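High affinity transport system protein p37 (Mycoplasma hyorhinis, PDB 3EKI) binds thiamine diphosphate as the extracytoplasmic lipoprotein component of a high-affinity transport system, probably one that imports this cofactor. Local coordinates at residues A[165-170]-A[174-179]; A[219-222]-A[227-230]; A[230-235]-A[331-336]. One frame throughout, in Å; residues are numbered along the deposited sequence. Where two conformers were deposited one is given.

Interaction 1. Residues A[165-170]-A[174-179]; sequences GTDSDP and IAKEIN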
loop_
_atom_site.group_PDB
_atom_site.type_symbol
_atom_site.label_atom_id
_atom_site.label_comp_id
_atom_site.label_asym_id
_atom_site.label_seq_id
_atom_site.Cartn_x
_atom_site.Cartn_y
_atom_site.Cartn_z
ATOM N N GLY A 165 -22.257 5.667 -5.920
ATOM C CA GLY A 165 -21.498 6.388 -6.910
ATOM C C GLY A 165 -21.964 7.775 -7.260
ATOM O O GLY A 165 -21.416 8.335 -8.212
ATOM N N THR A 166 -22.921 8.325 -6.531
ATOM C CA THR A 166 -23.342 9.695 -6.752
ATOM C C THR A 166 -22.538 10.681 -5.925
ATOM O O THR A 166 -21.650 10.339 -5.150
ATOM C CB THR A 166 -24.835 9.908 -6.403
ATOM O OG1 THR A 166 -24.995 9.805 -4.998
ATOM C CG2 THR A 166 -25.671 8.830 -7.064
ATOM N N ASP A 167 -22.846 11.967 -6.100
ATOM C CA ASP A 167 -22.145 13.033 -5.381
ATOM C C ASP A 167 -22.189 12.852 -3.872
ATOM O O ASP A 167 -21.356 13.345 -3.115
ATOM C CB ASP A 167 -22.771 14.375 -5.757
ATOM C CG ASP A 167 -22.231 14.979 -7.034
ATOM O OD1 ASP A 167 -21.134 14.586 -7.489
ATOM O OD2 ASP A 167 -22.907 15.873 -7.596
ATOM N N SER A 168 -23.176 12.113 -3.371
ATOM C CA SER A 168 -23.331 11.968 -1.939
ATOM C C SER A 168 -22.634 10.715 -1.413
ATOM O O SER A 168 -22.621 10.472 -0.210
ATOM C CB SER A 168 -24.821 11.925 -1.566
ATOM O OG SER A 168 -25.543 10.944 -2.287
ATOM N N ASP A 169 -22.082 9.934 -2.326
ATOM C CA ASP A 169 -21.386 8.694 -1.968
ATOM C C ASP A 169 -20.143 9.061 -1.161
ATOM O O ASP A 169 -19.422 9.954 -1.602
ATOM C CB ASP A 169 -21.076 7.939 -3.258
ATOM C CG ASP A 169 -20.482 6.563 -3.023
ATOM O OD1 ASP A 169 -19.360 6.552 -2.467
ATOM O OD2 ASP A 169 -21.102 5.544 -3.385
ATOM N N PRO A 170 -19.883 8.402 -0.039
ATOM C CA PRO A 170 -18.715 8.754 0.768
ATOM C C PRO A 170 -17.397 8.625 0.004
ATOM O O PRO A 170 -16.478 9.397 0.260
ATOM C CB PRO A 170 -18.739 7.741 1.914
ATOM C CG PRO A 170 -19.707 6.693 1.531
ATOM C CD PRO A 170 -20.656 7.282 0.531
ATOM N N ILE A 174 -14.655 11.708 -0.806
ATOM C CA ILE A 174 -13.186 11.744 -0.633
ATOM C C ILE A 174 -12.470 12.154 -1.902
ATOM O O ILE A 174 -11.498 12.910 -1.936
ATOM C CB ILE A 174 -12.674 10.371 -0.137
ATOM C CG1 ILE A 174 -13.162 10.024 1.273
ATOM C CG2 ILE A 174 -11.164 10.342 -0.214
ATOM C CD1 ILE A 174 -13.114 8.557 1.649
ATOM N N ALA A 175 -12.952 11.664 -3.060
ATOM C CA ALA A 175 -12.361 12.036 -4.353
ATOM C C ALA A 175 -12.448 13.556 -4.550
ATOM O O ALA A 175 -11.520 14.184 -5.065
ATOM C CB ALA A 175 -13.009 11.280 -5.488
ATOM N N LYS A 176 -13.554 14.165 -4.149
ATOM C CA LYS A 176 -13.657 15.617 -4.318
ATOM C C LYS A 176 -12.675 16.332 -3.403
ATOM O O LYS A 176 -12.127 17.360 -3.818
ATOM C CB LYS A 176 -15.114 16.036 -4.111
ATOM C CG LYS A 176 -15.983 15.525 -5.255
ATOM C CD LYS A 176 -17.467 15.681 -5.026
ATOM C CE LYS A 176 -18.256 15.554 -6.320
ATOM N NZ LYS A 176 -18.554 16.880 -6.929
ATOM N N GLU A 177 -12.403 15.811 -2.228
ATOM C CA GLU A 177 -11.403 16.397 -1.331
ATOM C C GLU A 177 -10.005 16.245 -1.905
ATOM O O GLU A 177 -9.142 17.119 -1.787
ATOM C CB GLU A 177 -11.533 15.742 0.033
ATOM C CG GLU A 177 -12.816 16.079 0.786
ATOM C CD GLU A 177 -12.549 17.411 1.495
ATOM O OE1 GLU A 177 -12.799 18.465 0.881
ATOM O OE2 GLU A 177 -12.060 17.360 2.646
ATOM N N ILE A 178 -9.715 15.113 -2.550
ATOM C CA ILE A 178 -8.450 14.918 -3.237
ATOM C C ILE A 178 -8.286 15.954 -4.346
ATOM O O ILE A 178 -7.218 16.533 -4.538
ATOM C CB ILE A 178 -8.340 13.486 -3.790
ATOM C CG1 ILE A 178 -8.216 12.458 -2.665
ATOM C CG2 ILE A 178 -7.215 13.348 -4.789
ATOM C CD1 ILE A 178 -8.315 11.017 -3.109
ATOM N N ASN A 179 -9.360 16.215 -5.100
ATOM C CA ASN A 179 -9.277 17.166 -6.203
ATOM C C ASN A 179 -9.027 18.584 -5.712
ATOM O O ASN A 179 -8.342 19.325 -6.437
ATOM C CB ASN A 179 -10.560 17.093 -7.053
ATOM C CG ASN A 179 -10.555 15.799 -7.861
ATOM O OD1 ASN A 179 -9.484 15.257 -8.111
ATOM N ND2 ASN A 179 -11.726 15.339 -8.277
#
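Pro170 O accepts the backbone N-H of Ile174 at 3.1 Å, with an N-H...O angle of 157°, the i to i+4 bond of the first turn of helix 170-184. The isoleucine side chain also lies along the same carbonyl oxygen: CG1 lies anti to the carbonyl carbon (chi1 -66°), and Ile174 CG1 comes within 3.5 Å of Pro170 O.

At the surface, Asp167 and Lys176 meet at about a right angle. Asp167 OD1 lies 3.5 Å from Lys176 NZ, a long salt bridge, and 3.3 Å from Lys176 CE; a bend at the last torsion (chi4 -96°) leaves CE as well as NZ beside the oxygen. Lys176 was modelled in two conformers, so the bridge is doubtful and probably made only part of the time.

Asp167 sits in a type I beta turn from Thr166 to Asp169, closed by Asp169 N to Thr166 O at 2.9 Å, which leads directly into the helix at Pro170. Asp169 is the N-cap, its OD1 receiving Leu171 N, while OD2 collects Gly165 N and the backbone N-H groups of Val163 and Asp164. The chemistry therefore implies a helix start held by its backbone bond and by the buried Asp169 carboxylate, with the exposed ion pair probably adding little.

Interaction 2. Residues A[219-222]-A[227-230]; sequences IWIK and TLAK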
loop_
_atom_site.group_PDB
_atom_site.type_symbol
_atom_site.label_atom_id
_atom_site.label_comp_id
_atom_site.label_asym_id
_atom_site.label_seq_id
_atom_site.Cartn_x
_atom_site.Cartn_y
_atom_site.Cartn_z
ATOM N N ILE A 219 -9.668 5.704 -8.505
ATOM C CA ILE A 219 -9.821 5.752 -9.944
ATOM C C ILE A 219 -9.670 7.211 -10.408
ATOM O O ILE A 219 -10.419 8.029 -9.896
ATOM C CB ILE A 219 -11.184 5.203 -10.402
ATOM C CG1 ILE A 219 -11.392 3.748 -9.959
ATOM C CG2 ILE A 219 -11.376 5.352 -11.902
ATOM C CD1 ILE A 219 -12.722 3.123 -10.247
ATOM N N TRP A 220 -8.754 7.407 -11.318
ATOM C CA TRP A 220 -8.491 8.664 -11.991
ATOM C C TRP A 220 -9.165 8.689 -13.356
ATOM O O TRP A 220 -9.289 7.666 -14.010
ATOM C CB TRP A 220 -7.012 8.852 -12.244
ATOM C CG TRP A 220 -6.098 8.945 -11.087
ATOM C CD1 TRP A 220 -5.437 7.905 -10.473
ATOM C CD2 TRP A 220 -5.718 10.125 -10.367
ATOM N NE1 TRP A 220 -4.673 8.373 -9.435
ATOM C CE2 TRP A 220 -4.827 9.735 -9.346
ATOM C CE3 TRP A 220 -6.043 11.483 -10.498
ATOM C CZ2 TRP A 220 -4.253 10.630 -8.454
ATOM C CZ3 TRP A 220 -5.461 12.357 -9.596
ATOM C CH2 TRP A 220 -4.582 11.943 -8.590
ATOM N N ILE A 221 -9.526 9.907 -13.779
ATOM C CA ILE A 221 -9.950 10.201 -15.135
ATOM C C ILE A 221 -9.156 11.385 -15.669
ATOM O O ILE A 221 -8.692 12.216 -14.896
ATOM C CB ILE A 221 -11.463 10.425 -15.215
ATOM C CG1 ILE A 221 -11.969 11.602 -14.401
ATOM C CG2 ILE A 221 -12.174 9.113 -14.803
ATOM C CD1 ILE A 221 -13.437 11.933 -14.649
ATOM N N LYS A 222 -8.998 11.369 -17.001
ATOM C CA LYS A 222 -8.190 12.409 -17.647
ATOM C C LYS A 222 -8.814 12.785 -18.977
ATOM O O LYS A 222 -9.262 11.885 -19.674
ATOM C CB LYS A 222 -6.768 11.935 -17.876
ATOM C CG LYS A 222 -5.899 12.863 -18.686
ATOM C CD LYS A 222 -5.152 12.308 -19.837
ATOM C CE LYS A 222 -5.681 11.122 -20.593
ATOM N NZ LYS A 222 -4.839 10.720 -21.720
ATOM N N THR A 227 -14.240 15.540 -23.040
ATOM C CA THR A 227 -13.983 14.116 -22.711
ATOM C C THR A 227 -14.290 13.829 -21.263
ATOM O O THR A 227 -14.899 12.819 -20.878
ATOM C CB THR A 227 -12.531 13.773 -23.065
ATOM O OG1 THR A 227 -12.376 13.859 -24.498
ATOM C CG2 THR A 227 -12.192 12.342 -22.663
ATOM N N LEU A 228 -13.898 14.684 -20.324
ATOM C CA LEU A 228 -14.214 14.459 -18.916
ATOM C C LEU A 228 -15.718 14.379 -18.709
ATOM O O LEU A 228 -16.277 13.603 -17.942
ATOM C CB LEU A 228 -13.596 15.566 -18.074
ATOM C CG LEU A 228 -12.079 15.515 -17.885
ATOM C CD1 LEU A 228 -11.571 16.769 -17.202
ATOM C CD2 LEU A 228 -11.713 14.279 -17.086
ATOM N N ALA A 229 -16.455 15.250 -19.428
ATOM C CA ALA A 229 -17.900 15.234 -19.274
ATOM C C ALA A 229 -18.515 13.931 -19.791
ATOM O O ALA A 229 -19.453 13.435 -19.159
ATOM C CB ALA A 229 -18.567 16.408 -19.994
ATOM N N LYS A 230 -17.963 13.434 -20.897
ATOM C CA LYS A 230 -18.464 12.194 -21.468
ATOM C C LYS A 230 -18.165 11.019 -20.540
ATOM O O LYS A 230 -18.986 10.113 -20.402
ATOM C CB LYS A 230 -17.883 11.978 -22.868
ATOM C CG LYS A 230 -18.463 12.892 -23.942
ATOM C CD LYS A 230 -17.795 12.538 -25.274
ATOM C CE LYS A 230 -18.409 13.378 -26.393
ATOM N NZ LYS A 230 -18.171 12.805 -27.746
#
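Apolar packing joins Ile221 to Leu228 through a single methyl of the leucine. Leu228 CD2 sits 3.8 Å from Ile221 CD1, and Ile221 CG1 is equally near, so the methyl rests against the end of the isoleucine chain as the two cross obliquely. Ile221 holds CG1 between its backbone N and its carbonyl carbon (chi1 62°), which turns the CD1 end to the helix. Ile231 and Lys232, one turn further along the helix, also touch Ile221.

Contact with the backbone of the strand is the second kind. Leu228 CD2 approaches Lys222 C at 3.8 Å, and Thr227 CG2 lies 4.2 Å from Lys222 O, both van der Waals contacts; no hydrogen bond crosses between 219-222 and 227-230. This is a tight strand-to-helix connection: strand 217-223, in the mixed sheet of one lobe of a protein of the periplasmic-binding-protein clan, gives way almost at once to helix 225-236, and the CA atoms of Lys222 and Leu228 are 6.5 Å apart.

Polar bonds are made around the contact. Thr227 N donates to Asn224 OD1 in the connection. The CB of Lys222 points away from the helix, and its buried NZ is satisfied by three carbonyls, Leu296 O, Leu299 O and Phe302 O; its side chain also touches Glu330, which binds a calcium ion, and that ion lies about 8 Å from the Lys222 side chain.

Interaction 3. Residues A[230-235]-A[331-336]; sequences KIKKAW and KMEALI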
loop_
_atom_site.group_PDB
_atom_site.type_symbol
_atom_site.label_atom_id
_atom_site.label_comp_id
_atom_site.label_asym_id
_atom_site.label_seq_id
_atom_site.Cartn_x
_atom_site.Cartn_y
_atom_site.Cartn_z
ATOM N N LYS A 230 -17.963 13.434 -20.897
ATOM C CA LYS A 230 -18.464 12.194 -21.468
ATOM C C LYS A 230 -18.165 11.019 -20.540
ATOM O O LYS A 230 -18.986 10.113 -20.402
ATOM C CB LYS A 230 -17.883 11.978 -22.868
ATOM C CG LYS A 230 -18.463 12.892 -23.942
ATOM C CD LYS A 230 -17.795 12.538 -25.274
ATOM C CE LYS A 230 -18.409 13.378 -26.393
ATOM N NZ LYS A 230 -18.171 12.805 -27.746
ATOM N N ILE A 231 -16.988 11.060 -19.885
ATOM C CA ILE A 231 -16.670 9.963 -18.961
ATOM C C ILE A 231 -17.599 9.960 -17.775
ATOM O O ILE A 231 -18.119 8.928 -17.358
ATOM C CB ILE A 231 -15.192 10.104 -18.520
ATOM C CG1 ILE A 231 -14.233 9.819 -19.685
ATOM C CG2 ILE A 231 -14.853 9.255 -17.306
ATOM C CD1 ILE A 231 -12.777 10.124 -19.350
ATOM N N LYS A 232 -17.838 11.137 -17.206
ATOM C CA LYS A 232 -18.730 11.334 -16.070
ATOM C C LYS A 232 -20.152 10.959 -16.467
ATOM O O LYS A 232 -20.840 10.348 -15.659
ATOM C CB LYS A 232 -18.639 12.768 -15.552
ATOM C CG LYS A 232 -17.307 13.054 -14.850
ATOM C CD LYS A 232 -17.184 14.516 -14.432
ATOM C CE LYS A 232 -15.724 14.876 -14.192
ATOM N NZ LYS A 232 -15.503 16.341 -14.005
ATOM N N LYS A 233 -20.575 11.310 -17.671
ATOM C CA LYS A 233 -21.911 10.925 -18.131
ATOM C C LYS A 233 -22.046 9.410 -18.217
ATOM O O LYS A 233 -23.056 8.804 -17.857
ATOM C CB LYS A 233 -22.231 11.550 -19.498
ATOM C CG LYS A 233 -23.619 11.236 -20.026
ATOM C CD LYS A 233 -24.051 12.194 -21.131
ATOM C CE LYS A 233 -25.535 12.531 -21.047
ATOM N NZ LYS A 233 -26.042 13.051 -22.353
ATOM N N ALA A 234 -20.997 8.753 -18.688
ATOM C CA ALA A 234 -21.079 7.301 -18.808
ATOM C C ALA A 234 -21.157 6.655 -17.432
ATOM O O ALA A 234 -21.873 5.685 -17.182
ATOM C CB ALA A 234 -19.905 6.802 -19.620
ATOM N N TRP A 235 -20.375 7.200 -16.495
ATOM C CA TRP A 235 -20.443 6.743 -15.113
ATOM C C TRP A 235 -21.847 6.918 -14.551
ATOM O O TRP A 235 -22.453 6.017 -13.988
ATOM C CB TRP A 235 -19.439 7.525 -14.275
ATOM C CG TRP A 235 -19.479 7.228 -12.819
ATOM C CD1 TRP A 235 -20.186 7.898 -11.874
ATOM C CD2 TRP A 235 -18.781 6.181 -12.116
ATOM N NE1 TRP A 235 -19.998 7.365 -10.627
ATOM C CE2 TRP A 235 -19.137 6.311 -10.761
ATOM C CE3 TRP A 235 -17.903 5.166 -12.504
ATOM C CZ2 TRP A 235 -18.652 5.456 -9.750
ATOM C CZ3 TRP A 235 -17.425 4.324 -11.496
ATOM C CH2 TRP A 235 -17.803 4.484 -10.155
ATOM N N LYS A 331 -6.767 17.725 -18.026
ATOM C CA LYS A 331 -6.612 17.627 -16.610
ATOM C C LYS A 331 -6.809 16.140 -16.245
ATOM O O LYS A 331 -7.537 15.405 -16.890
ATOM C CB LYS A 331 -7.635 18.425 -15.805
ATOM C CG LYS A 331 -7.970 19.833 -16.223
ATOM C CD LYS A 331 -8.914 20.475 -15.220
ATOM C CE LYS A 331 -10.332 19.930 -15.353
ATOM N NZ LYS A 331 -10.859 20.064 -16.740
ATOM N N MET A 332 -6.172 15.766 -15.161
ATOM C CA MET A 332 -6.365 14.490 -14.499
ATOM C C MET A 332 -6.978 14.723 -13.128
ATOM O O MET A 332 -6.503 15.577 -12.366
ATOM C CB MET A 332 -4.994 13.852 -14.370
ATOM C CG MET A 332 -4.943 12.369 -14.161
ATOM S SD MET A 332 -3.222 11.780 -14.218
ATOM C CE MET A 332 -3.424 10.338 -13.164
ATOM N N GLU A 333 -8.036 14.002 -12.784
ATOM C CA GLU A 333 -8.701 14.198 -11.516
ATOM C C GLU A 333 -9.229 12.881 -10.965
ATOM O O GLU A 333 -9.418 11.926 -11.719
ATOM C CB GLU A 333 -9.858 15.196 -11.653
ATOM C CG GLU A 333 -10.957 14.742 -12.584
ATOM C CD GLU A 333 -11.874 15.868 -13.054
ATOM O OE1 GLU A 333 -13.083 15.598 -13.191
ATOM O OE2 GLU A 333 -11.458 17.013 -13.306
ATOM N N ALA A 334 -9.466 12.869 -9.667
ATOM C CA ALA A 334 -10.027 11.714 -9.011
ATOM C C ALA A 334 -11.522 11.594 -9.311
ATOM O O ALA A 334 -12.256 12.581 -9.192
ATOM C CB ALA A 334 -9.796 11.814 -7.511
ATOM N N LEU A 335 -11.950 10.388 -9.646
ATOM C CA LEU A 335 -13.365 10.078 -9.813
ATOM C C LEU A 335 -14.002 9.516 -8.560
ATOM O O LEU A 335 -15.057 9.953 -8.084
ATOM C CB LEU A 335 -13.511 9.114 -10.989
ATOM C CG LEU A 335 -14.926 8.561 -11.213
ATOM C CD1 LEU A 335 -15.826 9.632 -11.763
ATOM C CD2 LEU A 335 -14.806 7.346 -12.125
ATOM N N ILE A 336 -13.350 8.510 -7.955
ATOM C CA ILE A 336 -13.859 7.855 -6.776
ATOM C C ILE A 336 -12.704 7.073 -6.136
ATOM O O ILE A 336 -11.790 6.694 -6.875
ATOM C CB ILE A 336 -15.034 6.919 -7.092
ATOM C CG1 ILE A 336 -15.831 6.435 -5.886
ATOM C CG2 ILE A 336 -14.576 5.750 -7.949
ATOM C CD1 ILE A 336 -17.166 5.813 -6.218
#
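Leu335 places CD2 over one face of the Trp235 indole in a CH-pi contact: the methyl carbon is 4.2 Å from the centroid of the six-membered ring and 24° off its normal. Its closest ring atom is Trp235 CE3, 3.8 Å from Leu335 CD2, so the methyl sits offset to the rim. Ile336 meets the same ring obliquely, Ile336 CD1 lying 3.8 Å from Trp235 CZ2, the two side chains crossing at about a right angle. Lys232 and Glu333 arrive from opposite directions with extended chains and form a salt bridge, Lys232 NZ lying 2.7 Å from Glu333 OE1 on its syn side. Lys232 CE, however, is only 2.9 Å from Glu333 OE1, too close for a methylene, so the detailed geometry of this bond is doubtful.

Further out, with CG anti to the backbone N (chi1 176°), the Trp235 indole swings out from the helix toward the strand; it is held by NE1 donating to Gly165 O, by stacking with the His269 ring and by meeting Phe270 at a steep angle between planes. Phe243 adds to the packing at Leu335. The strand side is set by a classic beta bulge, in which Leu335 and Ile336 both face Ile219 of strand 217-223; both have their CB directed at the helix, where regular strand geometry would send successive residues to opposite sides.

Helix 230-235 runs nearly parallel to strand 331-336, 6° between axes 11.4 Å apart, as a helix layered on a sheet. The strand order 288-290, 248-250, 304-308, 217-223, 331-337, with 217-223 antiparallel to its neighbours, is consistent with the sheet order of group II periplasmic binding proteins.

From the N terminus, interaction 1 comes first: it closes a local loop with three intervening residues, where the turn at 165-170 starts helix 170-184. Interaction 2 follows, folding helix 225-236 back on strand 217-223 across four residues. Interaction 3 begins at Lys230, where interaction 2 ends, and closes a long loop of 95 residues by bringing strand 331-337 to that helix. The three run in series; none nests or crosses. In space they converge: strands 217-223 and 331-337 pair through Ile219 O to Leu335 N (2.8 Å), while Asn179 OD1 to Ala334 N (2.9 Å) probably bonds helix 170-184 to the edge strand.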